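Aminotransferase class-III (Sphaerobacter thermophilus DSM 20745, PDB 6K8H) belongs to the class-III aminotransferase family, which has the fold-type I architecture, and is assembled here from two copies of the chain. Local coordinates at residues S17-L22 with D58-E62; D93-F97 with F318-V323; K149-C153 with A161-S167; I209-R213 with A247-V251. All blocks are in the same frame, centred on the assembly; numbering follows the deposited sequence.

Interaction 1: S17-L22 with D58-E62; sequences SAAADL and DADGE
The carboxylate of Asp60 receives the first amide groups of the helix starting at Ala18. Two hydrogen bonds carry the contact: Ala18 N gives to Asp60 OD1 at 2.7 Å, and Ala19 N to Asp60 OD2 at 3.3 Å. Asp60 (phi/psi -97/11, after Ala59 at -65/-15) has chi1 -67° (m) and chi2 -80°, and its CA lies 5.5 Å from the CA of Ala18. Ser17, at the N-cap with phi/psi -64/166 and a p rotamer, makes the capping bond, Ala20 N to Ser17 OG at 2.9 Å; its OG is also hydrogen-bonded to Tyr12 O. Helix N-termini characteristically attract such acceptors, because first-turn amides have no carbonyl partner within the helix; here the extra acceptor comes from the turn of the beta hairpin formed by strands 55-58 and 63-66. That turn, Asp58 to Gly61, is type I, closed by Gly61 N to Asp58 O at 2.8 Å, with Gly61 at 82/0. Asp58 OD1 accepts from Glu62 N at 3.0 Å and weakly from Asp60 N at 2.9 Å. In apolar contact, Ala59 CB is 3.9 Å from Ala18 CB and 3.8 Å from Leu22 CD1. Leu22 also packs on Glu102 of the second subunit.

Interaction 2: D93-F97 with F318-V323; sequences DGVAF and FNANPV
Residues 93-97 form an irregular linker leaving helix 81-91, and residues 318-323 a type II beta turn, Phe318 to Asn321, that leads into helix 322-334. Their meeting is a helix N-terminus packed on an interhelical loop at the dimer interface. Gly94 turns the chain with phi/psi 112/153, angles that call for glycine; a CB there would also clash with Phe97 CZ. Val95 follows at -107/-13, then Ala96 and Phe97 are extended. In the second segment Asn319 (-59/130) and Ala320 (59/31) occupy the turn corners, and Asn321 N bonds to Phe318 O at 3.1 Å. The nearest CA pairs are Ala96 with Asn321 at 5.1 Å and Val95 with Val323 at 5.6 Å. Asn321, the N-cap residue with chi1 73° (p), gives from ND2 to Phe318 O at 3.1 Å and accepts through OD1 from Thr324 N. Across the segments the packing is van der Waals. Val95 CB meets Val323 CG2 at 3.6 Å, and Ala96 CB lies 4.0 Å from Phe318 CE1, at the ring edge. The side chain of Phe318 is about 5 Å from a bound (5-hydroxy-4,6-dimethylpyridin-3-yl)methyl dihydrogen phosphate (PLR). Phe97, chi1 -56° (m), meets the ring of His78 of the second subunit, and Pro322 CG sits at the edge of the Phe97 ring, 3.7 Å from Phe97 CD2. Pro322 CD closes to 3.2 Å from Val95 O.

Interaction 3: K149-C153 with A161-S167; sequences KFDGC and AEVSTQS
This buried, largely polar contact joins the end of strand 146-150 in the central sheet to the chain that returns after the short helix 159-162. Both segments make type II beta turns, Phe150-Cys153 and Glu162-Thr165, with Gly152 (78/12) and Ser164 (62/28) at positive phi. The CA atoms of Gly152 and Thr165 are 4.6 Å apart, and those of Asp151 and Ser164 5.6 Å. Lys149, chi1 60° (p), sends NZ to three carbonyls: Val163 O at 2.7 Å, Cys153 O at 2.8 Å and Ala161 O at 2.9 Å. Gly152 N donates to Ser164 O at 2.8 Å, and Gly152 CA makes a CA-H...O contact with Thr165 O at 3.2 Å. Ser167 OG gives a very short bond of 2.4 Å to Asp151 OD2, which also accepts from Tyr386 OH. The contact lies at the C-terminal end of strand 146-150, one of the parallel strands of the fold-type I large domain, just before Tyr154 and His155 of the PLR pocket.

Interaction 4: I209-R213 with A247-V251; sequences IEQHR and AYGIV
Two beta-alpha-beta crossover helices on the central sheet, 202-211 and 235-248, meet here at their C-terminal ends. His212 (-114/23) breaks the first helix; Gly249 (68/27) ends the second in a Schellman motif. Arg213 and Tyr248 form the nearest CA pair, at 6.3 Å. The CA-to-CB bond of Tyr248, chi1 -64° (m), points toward residues 209-213. The Arg213 guanidinium lies flat on one face of the Tyr248 ring, with centres 3.8 Å apart and planes at 27°, a placement reached with chi1 at 56° (p) and chi3 at -76° (m). Arg213 CD adds a CH-pi contact, 4.1 Å from the centroid of the Tyr248 ring. Glu210 OE2 lies 3.5 Å from Arg213 NH1 in a salt bridge and 2.9 Å from Tyr248 OH, so charge and hydroxyl gather at the outer end of the ring. On the side facing strand 216-221, Ile209 CG2 touches the ring edge at Tyr248 CD2, 4.0 Å away, and Ile250 CD1 at 3.8 Å. Ile209 and Ile250 both rest on Val219 of that strand, which closes the packing toward the sheet. The pair leads into the adjacent parallel strands 216-221 and 251-255, an arrangement typical of alpha/beta domains.

The four contacts illustrate how chemistry follows position. Interactions 2 and 3 are buried, yet interaction 2 is apolar packing shared with the second subunit, whereas interaction 3 satisfies lysine and aspartate groups by hydrogen bonds inside the chain. Interactions 1 and 4 are partly buried: one binds the first amides of a helix with a carboxylate, the other joins helix ends by an arginine-tyrosine stack over isoleucines. Interactions 3 and 4 serve the same seven-stranded sheet, with centres 19 Å apart, and both are nested in the loop closed by interaction 2. Interaction 1 involves a separate small sheet, its centre 53 Å from that of interaction 4, across the chain's centre.

Interaction 1: S17-L22 with D58-E62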
loop_
_atom_site.group_PDB
_atom_site.type_symbol
_atom_site.label_atom_id
_atom_site.label_comp_id
_atom_site.label_asym_id
_atom_site.label_seq_id
_atom_site.Cartn_x
_atom_site.Cartn_y
_atom_site.Cartn_z
ATOM N N SER B 17 31.063 10.672 8.500
ATOM C CA SER B 17 30.399 9.527 9.105
ATOM C C SER B 17 29.849 8.599 8.011
ATOM O O SER B 17 29.773 8.951 6.825
ATOM C CB SER B 17 29.269 9.981 10.022
ATOM O OG SER B 17 28.191 10.457 9.240
ATOM N N ALA B 18 29.488 7.379 8.415
ATOM C CA ALA B 18 28.803 6.483 7.487
ATOM C C ALA B 18 27.491 7.091 6.998
ATOM O O ALA B 18 27.172 7.024 5.801
ATOM C CB ALA B 18 28.558 5.132 8.150
ATOM N N ALA B 19 26.722 7.691 7.914
ATOM C CA ALA B 19 25.460 8.320 7.533
ATOM C C ALA B 19 25.673 9.458 6.543
ATOM O O ALA B 19 24.854 9.662 5.647
ATOM C CB ALA B 19 24.718 8.824 8.771
ATOM N N ALA B 20 26.741 10.242 6.707
ATOM C CA ALA B 20 26.977 11.338 5.767
ATOM C C ALA B 20 27.274 10.810 4.362
ATOM O O ALA B 20 26.763 11.344 3.370
ATOM C CB ALA B 20 28.118 12.229 6.271
ATOM N N ASP B 21 28.099 9.759 4.259
ATOM C CA ASP B 21 28.404 9.159 2.959
ATOM C C ASP B 21 27.150 8.579 2.323
ATOM O O ASP B 21 26.902 8.745 1.117
ATOM C CB ASP B 21 29.445 8.049 3.119
ATOM C CG ASP B 21 30.838 8.568 3.467
ATOM O OD1 ASP B 21 31.080 9.793 3.427
ATOM O OD2 ASP B 21 31.700 7.717 3.782
ATOM N N LEU B 22 26.362 7.862 3.125
ATOM C CA LEU B 22 25.116 7.298 2.631
ATOM C C LEU B 22 24.182 8.391 2.147
ATOM O O LEU B 22 23.550 8.242 1.105
ATOM C CB LEU B 22 24.447 6.454 3.717
ATOM C CG LEU B 22 25.149 5.127 4.003
ATOM C CD1 LEU B 22 24.673 4.545 5.324
ATOM C CD2 LEU B 22 24.916 4.171 2.858
ATOM N N ASP B 58 23.060 1.730 14.347
ATOM C CA ASP B 58 23.124 2.553 13.153
ATOM C C ASP B 58 24.412 2.268 12.377
ATOM O O ASP B 58 25.281 1.502 12.810
ATOM C CB ASP B 58 22.913 4.052 13.497
ATOM C CG ASP B 58 24.135 4.775 14.093
ATOM O OD1 ASP B 58 25.276 4.255 14.128
ATOM O OD2 ASP B 58 23.914 5.931 14.551
ATOM N N ALA B 59 24.489 2.854 11.178
ATOM C CA ALA B 59 25.560 2.546 10.236
ATOM C C ALA B 59 26.919 2.983 10.762
ATOM O O ALA B 59 27.949 2.554 10.228
ATOM C CB ALA B 59 25.265 3.197 8.875
ATOM N N ASP B 60 26.938 3.830 11.791
ATOM C CA ASP B 60 28.159 4.246 12.461
ATOM C C ASP B 60 28.441 3.448 13.729
ATOM O O ASP B 60 29.329 3.826 14.500
ATOM C CB ASP B 60 28.079 5.735 12.789
ATOM C CG ASP B 60 28.077 6.594 11.546
ATOM O OD1 ASP B 60 29.170 6.818 11.001
ATOM O OD2 ASP B 60 26.984 7.016 11.099
ATOM N N GLY B 61 27.716 2.353 13.962
ATOM C CA GLY B 61 27.976 1.493 15.099
ATOM C C GLY B 61 27.375 1.942 16.418
ATOM O O GLY B 61 27.581 1.263 17.432
ATOM N N GLU B 62 26.656 3.063 16.449
ATOM C CA GLU B 62 26.082 3.565 17.694
ATOM C C GLU B 62 24.797 2.799 18.005
ATOM O O GLU B 62 23.915 2.686 17.153
ATOM C CB GLU B 62 25.818 5.068 17.578
ATOM C CG GLU B 62 25.311 5.761 18.860
ATOM C CD GLU B 62 25.719 7.235 18.912
ATOM O OE1 GLU B 62 26.575 7.631 18.092
ATOM O OE2 GLU B 62 25.192 7.996 19.761
#

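Interaction 2: D93-F97 with F318-V323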
loop_
_atom_site.group_PDB
_atom_site.type_symbol
_atom_site.label_atom_id
_atom_site.label_comp_id
_atom_site.label_asym_id
_atom_site.label_seq_id
_atom_site.Cartn_x
_atom_site.Cartn_y
_atom_site.Cartn_z
ATOM N N ASP B 93 7.981 -22.448 0.581
ATOM C CA ASP B 93 6.731 -22.717 -0.128
ATOM C C ASP B 93 6.404 -21.687 -1.203
ATOM O O ASP B 93 5.543 -21.950 -2.044
ATOM C CB ASP B 93 5.555 -22.774 0.859
ATOM C CG ASP B 93 5.502 -24.076 1.643
ATOM O OD1 ASP B 93 6.282 -25.002 1.325
ATOM O OD2 ASP B 93 4.672 -24.174 2.579
ATOM N N GLY B 94 7.027 -20.523 -1.170
ATOM C CA GLY B 94 6.726 -19.409 -2.045
ATOM C C GLY B 94 6.108 -18.264 -1.257
ATOM O O GLY B 94 5.481 -18.465 -0.209
ATOM N N VAL B 95 6.286 -17.044 -1.767
ATOM C CA VAL B 95 5.963 -15.844 -1.000
ATOM C C VAL B 95 4.704 -15.133 -1.479
ATOM O O VAL B 95 4.188 -14.273 -0.744
ATOM C CB VAL B 95 7.153 -14.860 -0.974
ATOM C CG1 VAL B 95 8.388 -15.577 -0.506
ATOM C CG2 VAL B 95 7.397 -14.263 -2.345
ATOM N N ALA B 96 4.178 -15.473 -2.657
ATOM C CA ALA B 96 2.974 -14.834 -3.178
ATOM C C ALA B 96 2.377 -15.702 -4.285
ATOM O O ALA B 96 3.104 -16.327 -5.058
ATOM C CB ALA B 96 3.268 -13.427 -3.700
ATOM N N PHE B 97 1.047 -15.715 -4.364
ATOM C CA PHE B 97 0.319 -16.574 -5.291
ATOM C C PHE B 97 -0.885 -15.826 -5.833
ATOM O O PHE B 97 -1.476 -14.999 -5.135
ATOM C CB PHE B 97 -0.186 -17.868 -4.617
ATOM C CG PHE B 97 0.901 -18.673 -3.977
ATOM C CD1 PHE B 97 1.603 -19.615 -4.712
ATOM C CD2 PHE B 97 1.243 -18.469 -2.652
ATOM C CE1 PHE B 97 2.618 -20.353 -4.132
ATOM C CE2 PHE B 97 2.257 -19.205 -2.071
ATOM C CZ PHE B 97 2.948 -20.146 -2.821
ATOM N N PHE B 318 -0.360 -7.921 -3.764
ATOM C CA PHE B 318 0.260 -8.507 -2.549
ATOM C C PHE B 318 -0.731 -8.636 -1.388
ATOM O O PHE B 318 -0.285 -8.974 -0.288
ATOM C CB PHE B 318 1.572 -7.794 -2.235
ATOM C CG PHE B 318 2.602 -8.074 -3.295
ATOM C CD1 PHE B 318 3.176 -9.328 -3.398
ATOM C CD2 PHE B 318 2.934 -7.119 -4.237
ATOM C CE1 PHE B 318 4.101 -9.610 -4.389
ATOM C CE2 PHE B 318 3.866 -7.398 -5.222
ATOM C CZ PHE B 318 4.447 -8.639 -5.294
ATOM N N ASN B 319 -2.020 -8.408 -1.640
ATOM C CA ASN B 319 -2.994 -8.551 -0.532
ATOM C C ASN B 319 -2.908 -9.985 -0.004
ATOM O O ASN B 319 -2.958 -10.914 -0.809
ATOM C CB ASN B 319 -4.444 -8.368 -0.996
ATOM C CG ASN B 319 -4.779 -6.977 -1.489
ATOM O OD1 ASN B 319 -3.923 -6.112 -1.544
ATOM N ND2 ASN B 319 -6.035 -6.759 -1.833
ATOM N N ALA B 320 -2.787 -10.119 1.313
ATOM C CA ALA B 320 -2.820 -11.421 1.980
ATOM C C ALA B 320 -1.721 -12.355 1.466
ATOM O O ALA B 320 -1.883 -13.575 1.461
ATOM C CB ALA B 320 -4.198 -12.082 1.845
ATOM N N ASN B 321 -0.583 -11.798 1.053
ATOM C CA ASN B 321 0.524 -12.655 0.668
ATOM C C ASN B 321 0.934 -13.509 1.869
ATOM O O ASN B 321 0.794 -13.086 3.020
ATOM C CB ASN B 321 1.698 -11.829 0.153
ATOM C CG ASN B 321 2.428 -11.103 1.263
ATOM O OD1 ASN B 321 3.311 -11.669 1.908
ATOM N ND2 ASN B 321 2.061 -9.845 1.496
ATOM N N PRO B 322 1.370 -14.745 1.633
ATOM C CA PRO B 322 1.596 -15.660 2.767
ATOM C C PRO B 322 2.711 -15.223 3.705
ATOM O O PRO B 322 2.668 -15.566 4.889
ATOM C CB PRO B 322 1.928 -16.991 2.080
ATOM C CG PRO B 322 1.232 -16.894 0.746
ATOM C CD PRO B 322 1.360 -15.448 0.342
ATOM N N VAL B 323 3.710 -14.482 3.244
ATOM C CA VAL B 323 4.738 -14.051 4.181
ATOM C C VAL B 323 4.137 -13.125 5.233
ATOM O O VAL B 323 4.296 -13.349 6.438
ATOM C CB VAL B 323 5.918 -13.402 3.445
ATOM C CG1 VAL B 323 6.882 -12.824 4.460
ATOM C CG2 VAL B 323 6.607 -14.452 2.589
#

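Interaction 3: K149-C153 with A161-S167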
loop_
_atom_site.group_PDB
_atom_site.type_symbol
_atom_site.label_atom_id
_atom_site.label_comp_id
_atom_site.label_asym_id
_atom_site.label_seq_id
_atom_site.Cartn_x
_atom_site.Cartn_y
_atom_site.Cartn_z
ATOM N N LYS B 149 -13.701 13.657 9.283
ATOM C CA LYS B 149 -12.551 13.263 10.103
ATOM C C LYS B 149 -12.257 14.392 11.076
ATOM O O LYS B 149 -12.884 15.448 11.020
ATOM C CB LYS B 149 -11.321 12.947 9.252
ATOM C CG LYS B 149 -10.857 14.124 8.412
ATOM C CD LYS B 149 -9.450 13.883 7.937
ATOM C CE LYS B 149 -8.465 14.033 9.070
ATOM N NZ LYS B 149 -7.073 14.139 8.550
ATOM N N PHE B 150 -11.286 14.187 11.961
ATOM C CA PHE B 150 -11.014 15.131 13.037
ATOM C C PHE B 150 -9.755 15.950 12.761
ATOM O O PHE B 150 -8.742 15.423 12.293
ATOM C CB PHE B 150 -10.931 14.391 14.381
ATOM C CG PHE B 150 -12.270 13.873 14.835
ATOM C CD1 PHE B 150 -12.764 12.665 14.364
ATOM C CD2 PHE B 150 -13.081 14.646 15.656
ATOM C CE1 PHE B 150 -14.029 12.208 14.742
ATOM C CE2 PHE B 150 -14.338 14.195 16.046
ATOM C CZ PHE B 150 -14.812 12.969 15.588
ATOM N N ASP B 151 -9.847 17.244 13.060
ATOM C CA ASP B 151 -8.773 18.205 12.829
ATOM C C ASP B 151 -7.461 17.758 13.472
ATOM O O ASP B 151 -7.432 17.310 14.624
ATOM C CB ASP B 151 -9.200 19.557 13.392
ATOM C CG ASP B 151 -8.380 20.699 12.855
ATOM O OD1 ASP B 151 -7.858 20.583 11.732
ATOM O OD2 ASP B 151 -8.270 21.731 13.541
ATOM N N GLY B 152 -6.372 17.871 12.716
ATOM C CA GLY B 152 -5.050 17.588 13.244
ATOM C C GLY B 152 -4.691 16.124 13.353
ATOM O O GLY B 152 -3.668 15.796 13.969
ATOM N N CYS B 153 -5.463 15.230 12.750
ATOM C CA CYS B 153 -5.237 13.805 12.914
ATOM C C CYS B 153 -4.728 13.168 11.627
ATOM O O CYS B 153 -5.183 13.498 10.524
ATOM C CB CYS B 153 -6.526 13.093 13.329
ATOM S SG CYS B 153 -7.114 13.449 14.992
ATOM N N ALA B 161 -8.417 11.224 3.356
ATOM C CA ALA B 161 -8.099 10.963 4.755
ATOM C C ALA B 161 -7.070 11.933 5.323
ATOM O O ALA B 161 -6.994 12.095 6.547
ATOM C CB ALA B 161 -7.595 9.527 4.912
ATOM N N GLU B 162 -6.291 12.599 4.476
ATOM C CA GLU B 162 -5.223 13.446 4.974
ATOM C C GLU B 162 -5.606 14.924 5.077
ATOM O O GLU B 162 -4.802 15.714 5.597
ATOM C CB GLU B 162 -3.977 13.275 4.098
ATOM C CG GLU B 162 -4.120 13.863 2.725
ATOM C CD GLU B 162 -2.855 13.756 1.903
ATOM O OE1 GLU B 162 -1.885 13.121 2.371
ATOM O OE2 GLU B 162 -2.832 14.299 0.781
ATOM N N VAL B 163 -6.815 15.313 4.650
ATOM C CA VAL B 163 -7.230 16.712 4.774
ATOM C C VAL B 163 -7.133 17.142 6.234
ATOM O O VAL B 163 -7.556 16.414 7.136
ATOM C CB VAL B 163 -8.656 16.901 4.223
ATOM C CG1 VAL B 163 -9.256 18.222 4.713
ATOM C CG2 VAL B 163 -8.661 16.862 2.707
ATOM N N SER B 164 -6.521 18.306 6.479
ATOM C CA SER B 164 -6.366 18.858 7.829
ATOM C C SER B 164 -5.526 17.960 8.742
ATOM O O SER B 164 -5.712 17.967 9.961
ATOM C CB SER B 164 -7.721 19.165 8.484
ATOM O OG SER B 164 -8.388 20.216 7.810
ATOM N N THR B 165 -4.594 17.176 8.184
ATOM C CA THR B 165 -3.675 16.431 9.048
ATOM C C THR B 165 -2.903 17.387 9.956
ATOM O O THR B 165 -2.675 17.100 11.136
ATOM C CB THR B 165 -2.699 15.596 8.220
ATOM O OG1 THR B 165 -3.405 14.574 7.513
ATOM C CG2 THR B 165 -1.660 14.945 9.135
ATOM N N GLN B 166 -2.512 18.533 9.421
ATOM C CA GLN B 166 -2.024 19.650 10.216
ATOM C C GLN B 166 -3.132 20.695 10.261
ATOM O O GLN B 166 -3.529 21.229 9.219
ATOM C CB GLN B 166 -0.733 20.224 9.627
ATOM C CG GLN B 166 -0.476 21.653 10.034
ATOM C CD GLN B 166 0.987 22.010 10.021
ATOM O OE1 GLN B 166 1.848 21.142 9.849
ATOM N NE2 GLN B 166 1.283 23.296 10.202
ATOM N N SER B 167 -3.653 20.954 11.455
ATOM C CA SER B 167 -4.687 21.966 11.625
ATOM C C SER B 167 -4.181 23.329 11.143
ATOM O O SER B 167 -2.999 23.663 11.278
ATOM C CB SER B 167 -5.122 22.044 13.089
ATOM O OG SER B 167 -6.198 22.950 13.243
#

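Interaction 4: I209-R213 with A247-V251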
loop_
_atom_site.group_PDB
_atom_site.type_symbol
_atom_site.label_atom_id
_atom_site.label_comp_id
_atom_site.label_asym_id
_atom_site.label_seq_id
_atom_site.Cartn_x
_atom_site.Cartn_y
_atom_site.Cartn_z
ATOM N N ILE B 209 -22.066 17.130 12.277
ATOM C CA ILE B 209 -22.658 15.898 11.681
ATOM C C ILE B 209 -24.135 16.150 11.341
ATOM O O ILE B 209 -24.562 15.781 10.245
ATOM C CB ILE B 209 -22.452 14.690 12.610
ATOM C CG1 ILE B 209 -20.975 14.286 12.633
ATOM C CG2 ILE B 209 -23.353 13.544 12.192
ATOM C CD1 ILE B 209 -20.596 13.350 13.735
ATOM N N GLU B 210 -24.835 16.857 12.224
ATOM C CA GLU B 210 -26.280 17.135 12.039
ATOM C C GLU B 210 -26.480 17.937 10.748
ATOM O O GLU B 210 -27.343 17.583 9.960
ATOM C CB GLU B 210 -26.755 17.932 13.251
ATOM C CG GLU B 210 -28.056 17.423 13.820
ATOM C CD GLU B 210 -29.163 17.564 12.808
ATOM O OE1 GLU B 210 -28.975 18.352 11.887
ATOM O OE2 GLU B 210 -30.195 16.891 12.943
ATOM N N GLN B 211 -25.615 18.921 10.536
ATOM C CA GLN B 211 -25.619 19.848 9.383
ATOM C C GLN B 211 -25.378 19.084 8.077
ATOM O O GLN B 211 -25.971 19.472 7.072
ATOM C CB GLN B 211 -24.519 20.881 9.618
ATOM C CG GLN B 211 -24.307 21.842 8.466
ATOM C CD GLN B 211 -23.496 23.047 8.872
ATOM O OE1 GLN B 211 -23.040 23.815 8.030
ATOM N NE2 GLN B 211 -23.337 23.237 10.171
ATOM N N HIS B 212 -24.543 18.042 8.115
ATOM C CA HIS B 212 -24.137 17.334 6.899
ATOM C C HIS B 212 -24.663 15.902 6.851
ATOM O O HIS B 212 -24.093 15.060 6.147
ATOM C CB HIS B 212 -22.612 17.315 6.761
ATOM C CG HIS B 212 -21.986 18.668 6.678
ATOM N ND1 HIS B 212 -21.824 19.341 5.486
ATOM C CD2 HIS B 212 -21.470 19.474 7.638
ATOM C CE1 HIS B 212 -21.229 20.499 5.713
ATOM N NE2 HIS B 212 -21.007 20.606 7.011
ATOM N N ARG B 213 -25.739 15.611 7.580
ATOM C CA ARG B 213 -26.121 14.229 7.840
ATOM C C ARG B 213 -26.528 13.473 6.577
ATOM O O ARG B 213 -26.361 12.252 6.513
ATOM C CB ARG B 213 -27.264 14.196 8.840
ATOM C CG ARG B 213 -28.460 15.019 8.398
ATOM C CD ARG B 213 -29.551 15.006 9.450
ATOM N NE ARG B 213 -30.273 13.738 9.448
ATOM C CZ ARG B 213 -31.335 13.481 10.207
ATOM N NH1 ARG B 213 -31.799 14.405 11.045
ATOM N NH2 ARG B 213 -31.922 12.294 10.140
ATOM N N ALA B 247 -27.851 6.832 14.329
ATOM C CA ALA B 247 -29.161 7.415 14.021
ATOM C C ALA B 247 -29.260 7.842 12.567
ATOM O O ALA B 247 -30.346 7.780 11.971
ATOM C CB ALA B 247 -29.443 8.612 14.928
ATOM N N TYR B 248 -28.144 8.329 12.017
ATOM C CA TYR B 248 -28.130 8.946 10.662
ATOM C C TYR B 248 -27.662 8.010 9.542
ATOM O O TYR B 248 -27.536 8.495 8.420
ATOM C CB TYR B 248 -27.313 10.238 10.707
ATOM C CG TYR B 248 -27.915 11.300 11.587
ATOM C CD1 TYR B 248 -29.265 11.286 11.889
ATOM C CD2 TYR B 248 -27.150 12.332 12.094
ATOM C CE1 TYR B 248 -29.838 12.260 12.689
ATOM C CE2 TYR B 248 -27.702 13.313 12.897
ATOM C CZ TYR B 248 -29.052 13.281 13.190
ATOM O OH TYR B 248 -29.605 14.243 13.978
ATOM N N GLY B 249 -27.432 6.734 9.825
ATOM C CA GLY B 249 -26.951 5.828 8.801
ATOM C C GLY B 249 -25.544 6.119 8.330
ATOM O O GLY B 249 -25.193 5.789 7.187
ATOM N N ILE B 250 -24.727 6.722 9.189
ATOM C CA ILE B 250 -23.342 7.069 8.883
ATOM C C ILE B 250 -22.428 5.978 9.425
ATOM O O ILE B 250 -22.553 5.571 10.591
ATOM C CB ILE B 250 -22.969 8.435 9.481
ATOM C CG1 ILE B 250 -23.822 9.537 8.870
ATOM C CG2 ILE B 250 -21.486 8.734 9.265
ATOM C CD1 ILE B 250 -23.762 10.806 9.661
ATOM N N VAL B 251 -21.497 5.521 8.590
ATOM C CA VAL B 251 -20.567 4.459 8.961
ATOM C C VAL B 251 -19.510 5.039 9.896
ATOM O O VAL B 251 -18.813 5.994 9.540
ATOM C CB VAL B 251 -19.919 3.849 7.710
ATOM C CG1 VAL B 251 -18.805 2.901 8.092
ATOM C CG2 VAL B 251 -20.977 3.153 6.829
#